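Local coordinates for BH2163 protein (Bacillus halodurans, PDB 5C6O) that probably exports drugs and other xenobiotics across the cell membrane by antiport, as a MATE-family multidrug efflux pump of the MepA subfamily, at residues Thr41-Tyr46 against Phe187-Asn192; Ser79-Arg84 against Glu91-Val96; Ile110-Ala115 against Ile143-Ile148. All blocks are in the same frame, centred on the assembly; numbering follows the deposited sequence.

Overall arrangement
All three contacts lie within a single chain, at or near the ends of helices predicted to cross the membrane. Contacts 1 and 2 lie on opposite sides of the chain's centre, their centres about 43 Å apart, and along the sequence contacts 2 and 3 are both nested inside the loop that contact 1 closes. Contacts 2 and 3 share helix 90-116, and their centres are about 28 Å apart; those of contacts 1 and 3 are about 24 Å apart. The bound 4YH has pocket residues on helices 25-44, 51-83, 147-163 and 238-259. The side chain of Ile-44 is about 7 Å from the bound 4YH. The side chain of Leu-144 is about 10 Å from it.

Contact 1. Residues Thr41-Tyr46 against Phe187-Asn192; sequences TIFISY and FIFGLN
Phe-43 and Phe-189 meet as an offset edge-to-face pair, the rim of Phe-189 directed at the face of Phe-43. The ring planes stand 81° apart and the centroids are separated by 5.5 Å. CE1 of Phe-189 does the touching, 3.7 Å from CD2 of Phe-43. The first torsion (chi1 -64°) sets CG of Phe-43 anti to the carbonyl carbon, beside the backbone N, and the ring starts from there. Tyr-46 brings a third ring to the cluster, oblique to Phe-189, though its exact fit is doubtful at this resolution. Ile-188 reaches over with CD1, 3.8 Å from CB of Phe-43; a flexible aliphatic chain suits this place because its terminal methyl can lie against CB and the backbone of Phe-43. In the MATE helical bundle the contact joins the C-terminal ends of helices 25-44 and 166-190; farther along, helix 25-44 lines the 4YH pocket with Met-33, Tyr-36 and Asn-37. Ile-44 points away from the opposite segment and touches Val-195 of helix 195-215. With hydrocarbon surfaces and ring edges doing the joining, this contact probably rests mainly on dispersion, with a weak electrostatic part from the ring edge facing a ring.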
# COMPACT_ATOMS: atom_id res chain seq x y z
N THR A 41 -0.05 -17.01 -7.04
CA THR A 41 0.77 -17.74 -6.09
C THR A 41 0.35 -19.23 -6.01
O THR A 41 1.19 -20.14 -6.08
CB THR A 41 0.72 -17.09 -4.71
OG1 THR A 41 -0.65 -16.97 -4.33
CG2 THR A 41 1.50 -15.72 -4.70
N ILE A 42 -0.95 -19.47 -5.91
CA ILE A 42 -1.43 -20.84 -6.04
C ILE A 42 -0.78 -21.57 -7.23
O ILE A 42 -0.66 -22.79 -7.24
CB ILE A 42 -2.98 -20.95 -6.01
CG1 ILE A 42 -3.61 -20.49 -7.32
CG2 ILE A 42 -3.57 -20.18 -4.83
CD1 ILE A 42 -4.01 -21.64 -8.22
N PHE A 43 -0.32 -20.80 -8.22
CA PHE A 43 0.48 -21.34 -9.31
C PHE A 43 1.91 -21.67 -8.89
O PHE A 43 2.38 -22.80 -9.06
CB PHE A 43 0.50 -20.39 -10.49
CG PHE A 43 -0.85 -20.19 -11.11
CD1 PHE A 43 -1.10 -19.07 -11.90
CD2 PHE A 43 -1.88 -21.11 -10.90
CE1 PHE A 43 -2.35 -18.88 -12.49
CE2 PHE A 43 -3.12 -20.93 -11.48
CZ PHE A 43 -3.36 -19.81 -12.27
N ILE A 44 2.61 -20.68 -8.34
CA ILE A 44 3.96 -20.90 -7.84
C ILE A 44 4.01 -22.08 -6.86
O ILE A 44 5.05 -22.72 -6.71
CB ILE A 44 4.54 -19.63 -7.19
CG1 ILE A 44 4.14 -18.38 -8.00
CG2 ILE A 44 6.06 -19.74 -7.05
CD1 ILE A 44 4.10 -17.10 -7.19
N SER A 45 2.88 -22.38 -6.21
CA SER A 45 2.77 -23.58 -5.37
C SER A 45 2.43 -24.77 -6.21
O SER A 45 1.71 -25.66 -5.76
CB SER A 45 1.68 -23.44 -4.32
OG SER A 45 1.89 -22.30 -3.51
N TYR A 46 2.91 -24.78 -7.45
CA TYR A 46 2.64 -25.90 -8.31
C TYR A 46 3.79 -26.27 -9.18
O TYR A 46 4.40 -27.31 -8.96
CB TYR A 46 1.41 -25.67 -9.13
CG TYR A 46 0.27 -26.41 -8.56
CD1 TYR A 46 -0.36 -25.96 -7.40
CD2 TYR A 46 -0.17 -27.60 -9.15
CE1 TYR A 46 -1.41 -26.65 -6.83
CE2 TYR A 46 -1.23 -28.30 -8.60
CZ TYR A 46 -1.84 -27.82 -7.44
OH TYR A 46 -2.89 -28.50 -6.87
N PHE A 187 3.35 -18.13 -19.23
CA PHE A 187 4.65 -18.66 -18.83
C PHE A 187 4.52 -19.79 -17.82
O PHE A 187 4.33 -20.94 -18.20
CB PHE A 187 5.54 -17.56 -18.29
CG PHE A 187 5.60 -16.38 -19.17
CD1 PHE A 187 5.07 -15.18 -18.76
CD2 PHE A 187 6.17 -16.49 -20.42
CE1 PHE A 187 5.12 -14.07 -19.59
CE2 PHE A 187 6.22 -15.40 -21.27
CZ PHE A 187 5.70 -14.19 -20.85
N ILE A 188 4.61 -19.44 -16.53
CA ILE A 188 4.54 -20.37 -15.41
C ILE A 188 4.14 -21.82 -15.82
O ILE A 188 5.02 -22.63 -16.12
CB ILE A 188 3.75 -19.75 -14.22
CG1 ILE A 188 4.32 -20.19 -12.85
CG2 ILE A 188 2.24 -19.91 -14.37
CD1 ILE A 188 3.67 -21.41 -12.23
N PHE A 189 2.83 -22.13 -15.85
CA PHE A 189 2.31 -23.46 -16.23
C PHE A 189 2.33 -23.75 -17.72
O PHE A 189 2.59 -24.88 -18.14
CB PHE A 189 0.87 -23.65 -15.78
CG PHE A 189 0.71 -24.17 -14.40
CD1 PHE A 189 0.51 -23.30 -13.34
CD2 PHE A 189 0.72 -25.54 -14.15
CE1 PHE A 189 0.35 -23.77 -12.05
CE2 PHE A 189 0.56 -26.03 -12.87
CZ PHE A 189 0.37 -25.14 -11.81
N GLY A 190 2.01 -22.74 -18.53
CA GLY A 190 1.90 -22.89 -19.98
C GLY A 190 3.21 -23.29 -20.62
O GLY A 190 3.29 -24.28 -21.35
N LEU A 191 4.25 -22.50 -20.34
CA LEU A 191 5.62 -22.89 -20.65
C LEU A 191 6.17 -23.62 -19.42
O LEU A 191 5.46 -24.39 -18.78
CB LEU A 191 6.46 -21.66 -20.89
CG LEU A 191 6.27 -20.86 -22.15
CD1 LEU A 191 6.56 -19.40 -21.86
CD2 LEU A 191 7.19 -21.43 -23.22
N ASN A 192 7.43 -23.36 -19.09
CA ASN A 192 7.95 -23.80 -17.81
C ASN A 192 8.72 -22.69 -17.08
O ASN A 192 9.14 -22.87 -15.94
CB ASN A 192 8.80 -25.08 -17.94
CG ASN A 192 8.88 -25.87 -16.62
OD1 ASN A 192 8.04 -25.72 -15.73
ND2 ASN A 192 9.91 -26.71 -16.50

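Contact 2. Residues Ser79-Arg84 against Glu91-Val96; sequences SVISRR and EEANQV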
# COMPACT_ATOMS: atom_id res chain seq x y z
N SER A 79 -1.33 14.86 -2.70
CA SER A 79 -1.75 15.75 -1.59
C SER A 79 -1.19 17.16 -1.74
O SER A 79 -1.55 18.10 -1.00
CB SER A 79 -1.21 15.16 -0.31
OG SER A 79 0.12 14.73 -0.54
N VAL A 80 -0.25 17.26 -2.66
CA VAL A 80 0.08 18.51 -3.27
C VAL A 80 -1.10 18.75 -4.21
O VAL A 80 -2.04 19.46 -3.85
CB VAL A 80 1.42 18.40 -3.99
CG1 VAL A 80 1.48 19.29 -5.23
CG2 VAL A 80 2.54 18.72 -3.00
N ILE A 81 -1.09 18.09 -5.36
CA ILE A 81 -2.10 18.27 -6.41
C ILE A 81 -3.58 18.43 -5.99
O ILE A 81 -4.43 18.96 -6.75
CB ILE A 81 -1.86 17.21 -7.53
CG1 ILE A 81 -0.82 17.76 -8.54
CG2 ILE A 81 -3.15 16.78 -8.22
CD1 ILE A 81 0.09 16.72 -9.18
N SER A 82 -3.89 18.04 -4.75
CA SER A 82 -5.24 18.28 -4.22
C SER A 82 -5.39 19.65 -3.54
O SER A 82 -6.30 20.42 -3.87
CB SER A 82 -5.69 17.10 -3.33
OG SER A 82 -4.61 16.49 -2.64
N ARG A 83 -4.49 19.92 -2.59
CA ARG A 83 -4.19 21.23 -2.02
C ARG A 83 -3.81 22.27 -3.13
O ARG A 83 -3.57 23.46 -2.86
CB ARG A 83 -3.06 21.06 -0.97
CG ARG A 83 -2.88 22.18 0.07
CD ARG A 83 -1.40 22.47 0.40
NE ARG A 83 -1.22 23.60 1.33
CZ ARG A 83 -0.16 24.42 1.35
NH1 ARG A 83 0.83 24.29 0.47
NH2 ARG A 83 -0.11 25.40 2.24
N ARG A 84 -3.74 21.82 -4.38
CA ARG A 84 -3.53 22.75 -5.47
C ARG A 84 -4.45 22.38 -6.63
O ARG A 84 -4.03 22.05 -7.74
CB ARG A 84 -2.06 22.87 -5.86
CG ARG A 84 -1.24 23.60 -4.81
CD ARG A 84 0.21 23.17 -4.89
NE ARG A 84 0.99 23.53 -3.70
CZ ARG A 84 2.29 23.29 -3.53
NH1 ARG A 84 3.01 22.68 -4.48
NH2 ARG A 84 2.89 23.66 -2.40
N GLU A 91 -2.14 25.05 -12.40
CA GLU A 91 -0.91 24.94 -13.18
C GLU A 91 0.25 24.43 -12.32
O GLU A 91 1.07 23.64 -12.77
CB GLU A 91 -0.58 26.28 -13.84
CG GLU A 91 0.15 26.18 -15.18
CD GLU A 91 -0.77 25.89 -16.36
OE1 GLU A 91 -1.75 25.13 -16.20
OE2 GLU A 91 -0.51 26.42 -17.47
N GLU A 92 0.32 24.88 -11.07
CA GLU A 92 1.32 24.36 -10.15
C GLU A 92 1.25 22.86 -10.23
O GLU A 92 2.27 22.18 -10.29
CB GLU A 92 1.06 24.82 -8.71
CG GLU A 92 2.00 24.23 -7.68
CD GLU A 92 3.46 24.52 -7.98
OE1 GLU A 92 3.87 25.69 -7.81
OE2 GLU A 92 4.18 23.59 -8.39
N ALA A 93 0.01 22.36 -10.26
CA ALA A 93 -0.29 20.97 -10.53
C ALA A 93 0.53 20.44 -11.72
O ALA A 93 1.60 19.84 -11.53
CB ALA A 93 -1.78 20.82 -10.78
N ASN A 94 0.02 20.65 -12.93
CA ASN A 94 0.79 20.38 -14.14
C ASN A 94 2.26 20.23 -13.76
O ASN A 94 2.82 19.13 -13.80
CB ASN A 94 0.59 21.54 -15.12
CG ASN A 94 0.68 21.12 -16.57
OD1 ASN A 94 0.57 19.94 -16.89
ND2 ASN A 94 0.88 22.09 -17.45
N GLN A 95 2.86 21.34 -13.34
CA GLN A 95 4.25 21.39 -12.92
C GLN A 95 4.63 20.13 -12.16
O GLN A 95 5.44 19.32 -12.62
CB GLN A 95 4.50 22.64 -12.08
CG GLN A 95 5.86 22.71 -11.40
CD GLN A 95 7.01 22.93 -12.37
OE1 GLN A 95 7.58 24.02 -12.42
NE2 GLN A 95 7.35 21.90 -13.14
N VAL A 96 4.02 19.97 -10.99
CA VAL A 96 4.37 18.92 -10.05
C VAL A 96 4.42 17.51 -10.67
O VAL A 96 5.49 16.91 -10.74
CB VAL A 96 3.45 19.01 -8.82
CG1 VAL A 96 3.52 17.75 -7.98
CG2 VAL A 96 3.84 20.22 -7.99
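Val-80 and Ile-81 in the last turn of helix 51-83, with Arg-84 just beyond it, pack against Glu-92, Ala-93 and Val-96, near the start of helix 90-116, in a buried, mostly apolar helix-helix contact. The local axes run antiparallel at 165° and approach to 9.0 Å. Val-80 and Val-96 reach toward each other tip to tip, with CG1 of Val-80 placed 3.7 Å from CG2 of Val-96. Ile-81 and Val-96 instead slide past each other in opposite directions, which brings CD1 of Ile-81 to 3.8 Å from CG1 of Val-96. Further back along the same isoleucine, CG1 lies 3.9 Å from CB of Ala-93, a residue small enough to let the chain rest against the helix backbone. This is a helical hairpin: six residues separate the segments, and both belong to the first MatE domain of the sequence. At its turn end Arg-84 lies side by side with Glu-92, pointing the same way, and CD of Arg-84 meets CG of Glu-92 at 3.5 Å. The Glu-92 chain bends at chi2 (58°), which places CD, yet OE2 stays 4.2 Å from NH1 of Arg-84 and well out of the guanidinium plane, so that the opposite charges probably attract without forming a salt bridge. Arg-84 forms its salt bridge elsewhere, from NH2 to OE2 of Glu-240 on helix 238-259, the helix whose Val-241 also touches Val-80.

Contact 3. Residues Ile110-Ala115 against Ile143-Ile148; sequences IGFISA and ILLGSI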
# COMPACT_ATOMS: atom_id res chain seq x y z
N ILE A 110 18.10 3.80 -10.77
CA ILE A 110 18.74 3.31 -9.55
C ILE A 110 18.45 1.81 -9.34
O ILE A 110 19.36 1.04 -9.00
CB ILE A 110 18.32 4.15 -8.32
CG1 ILE A 110 19.14 5.44 -8.23
CG2 ILE A 110 18.51 3.38 -7.02
CD1 ILE A 110 18.81 6.51 -9.24
N GLY A 111 17.20 1.42 -9.56
CA GLY A 111 16.78 0.01 -9.47
C GLY A 111 17.36 -0.85 -10.57
O GLY A 111 17.93 -1.91 -10.31
N PHE A 112 17.21 -0.41 -11.82
CA PHE A 112 17.88 -1.04 -12.94
C PHE A 112 19.38 -1.25 -12.69
O PHE A 112 19.94 -2.31 -12.97
CB PHE A 112 17.65 -0.23 -14.20
CG PHE A 112 18.14 -0.90 -15.45
CD1 PHE A 112 17.35 -1.83 -16.10
CD2 PHE A 112 19.40 -0.60 -15.97
CE1 PHE A 112 17.79 -2.46 -17.26
CE2 PHE A 112 19.85 -1.23 -17.13
CZ PHE A 112 19.04 -2.16 -17.78
N ILE A 113 20.04 -0.22 -12.15
CA ILE A 113 21.40 -0.35 -11.65
C ILE A 113 21.46 -1.42 -10.57
O ILE A 113 22.00 -2.49 -10.81
CB ILE A 113 21.96 1.00 -11.16
CG1 ILE A 113 22.53 1.77 -12.36
CG2 ILE A 113 23.01 0.79 -10.06
CD1 ILE A 113 22.64 3.27 -12.16
N SER A 114 20.90 -1.15 -9.39
CA SER A 114 20.96 -2.08 -8.27
C SER A 114 20.64 -3.52 -8.65
O SER A 114 21.03 -4.45 -7.94
CB SER A 114 20.03 -1.64 -7.15
OG SER A 114 18.70 -1.53 -7.62
N ALA A 115 19.94 -3.69 -9.78
CA ALA A 115 19.68 -5.00 -10.37
C ALA A 115 21.01 -5.67 -10.67
O ALA A 115 21.40 -6.65 -10.03
CB ALA A 115 18.87 -4.86 -11.65
N ILE A 143 12.01 -7.94 -12.23
CA ILE A 143 11.27 -6.80 -11.67
C ILE A 143 12.07 -5.50 -11.72
O ILE A 143 11.50 -4.42 -11.84
CB ILE A 143 10.87 -7.08 -10.20
CG1 ILE A 143 10.08 -8.39 -10.09
CG2 ILE A 143 10.11 -5.88 -9.61
CD1 ILE A 143 10.13 -9.06 -8.72
N LEU A 144 13.40 -5.63 -11.65
CA LEU A 144 14.32 -4.49 -11.55
C LEU A 144 14.78 -3.97 -12.91
O LEU A 144 15.47 -2.94 -13.02
CB LEU A 144 15.54 -4.88 -10.70
CG LEU A 144 15.46 -4.67 -9.18
CD1 LEU A 144 14.78 -5.81 -8.44
CD2 LEU A 144 16.83 -4.45 -8.58
N LEU A 145 14.38 -4.67 -13.96
CA LEU A 145 14.89 -4.42 -15.29
C LEU A 145 14.12 -3.39 -16.11
O LEU A 145 14.73 -2.75 -16.95
CB LEU A 145 15.03 -5.71 -16.10
CG LEU A 145 15.87 -6.86 -15.54
CD1 LEU A 145 15.85 -8.07 -16.48
CD2 LEU A 145 17.30 -6.43 -15.21
N GLY A 146 12.81 -3.20 -15.92
CA GLY A 146 11.98 -3.84 -14.92
C GLY A 146 11.39 -2.72 -14.10
O GLY A 146 10.26 -2.28 -14.33
N SER A 147 12.20 -2.24 -13.16
CA SER A 147 11.82 -1.21 -12.20
C SER A 147 10.81 -0.24 -12.79
O SER A 147 9.73 -0.01 -12.23
CB SER A 147 13.06 -0.42 -11.78
OG SER A 147 14.27 -1.11 -12.07
N ILE A 148 11.17 0.30 -13.93
CA ILE A 148 10.53 1.47 -14.45
C ILE A 148 9.02 1.34 -14.45
O ILE A 148 8.35 1.95 -13.61
CB ILE A 148 11.11 1.82 -15.82
CG1 ILE A 148 10.30 1.15 -16.94
CG2 ILE A 148 12.58 1.40 -15.86
CD1 ILE A 148 9.69 2.12 -17.93
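Leu-144 sets its side chain against Gly-111, Ser-114 and Ala-115, where helix 90-116 packs across the break between helices 130-143 and 147-163. This is a helix against a broken helix, in the first MatE domain of the MATE bundle. CB of Leu-144 lies 3.5 Å from CB of Ala-115, and its CD2 branch settles over the helix backbone, 3.4 Å from CA of Ala-115. Gly-111 and Ala-115, one turn apart, suit this face because they present little or no side chain. The CB of Ser-147 is directed toward the helix, near Gly-111, whose lack of a side chain suits the close approach. Phe-112 comes in next to this groove. Its CG is anti to the backbone N (chi1 -172°), and the rim of the ring, at CD1 and CE1, meets O of Leu-145 near the ring plane. CA of Phe-112 is modelled in a CH···O contact with O of Leu-144, whose detail is doubtful at this resolution. Behind this first shell the backbone is interrupted: Gly-146 is modelled with positive phi (122°), which favours glycine, after a cis peptide bond; both are tentative at 3.0 Å resolution. Within helix 90-116, OG of Ser-114 is turned back to its own backbone, where its one proton can reach either O of Ile-110 or O of Gly-111, and that same OG lies 3.6 Å from CD2 of Leu-144.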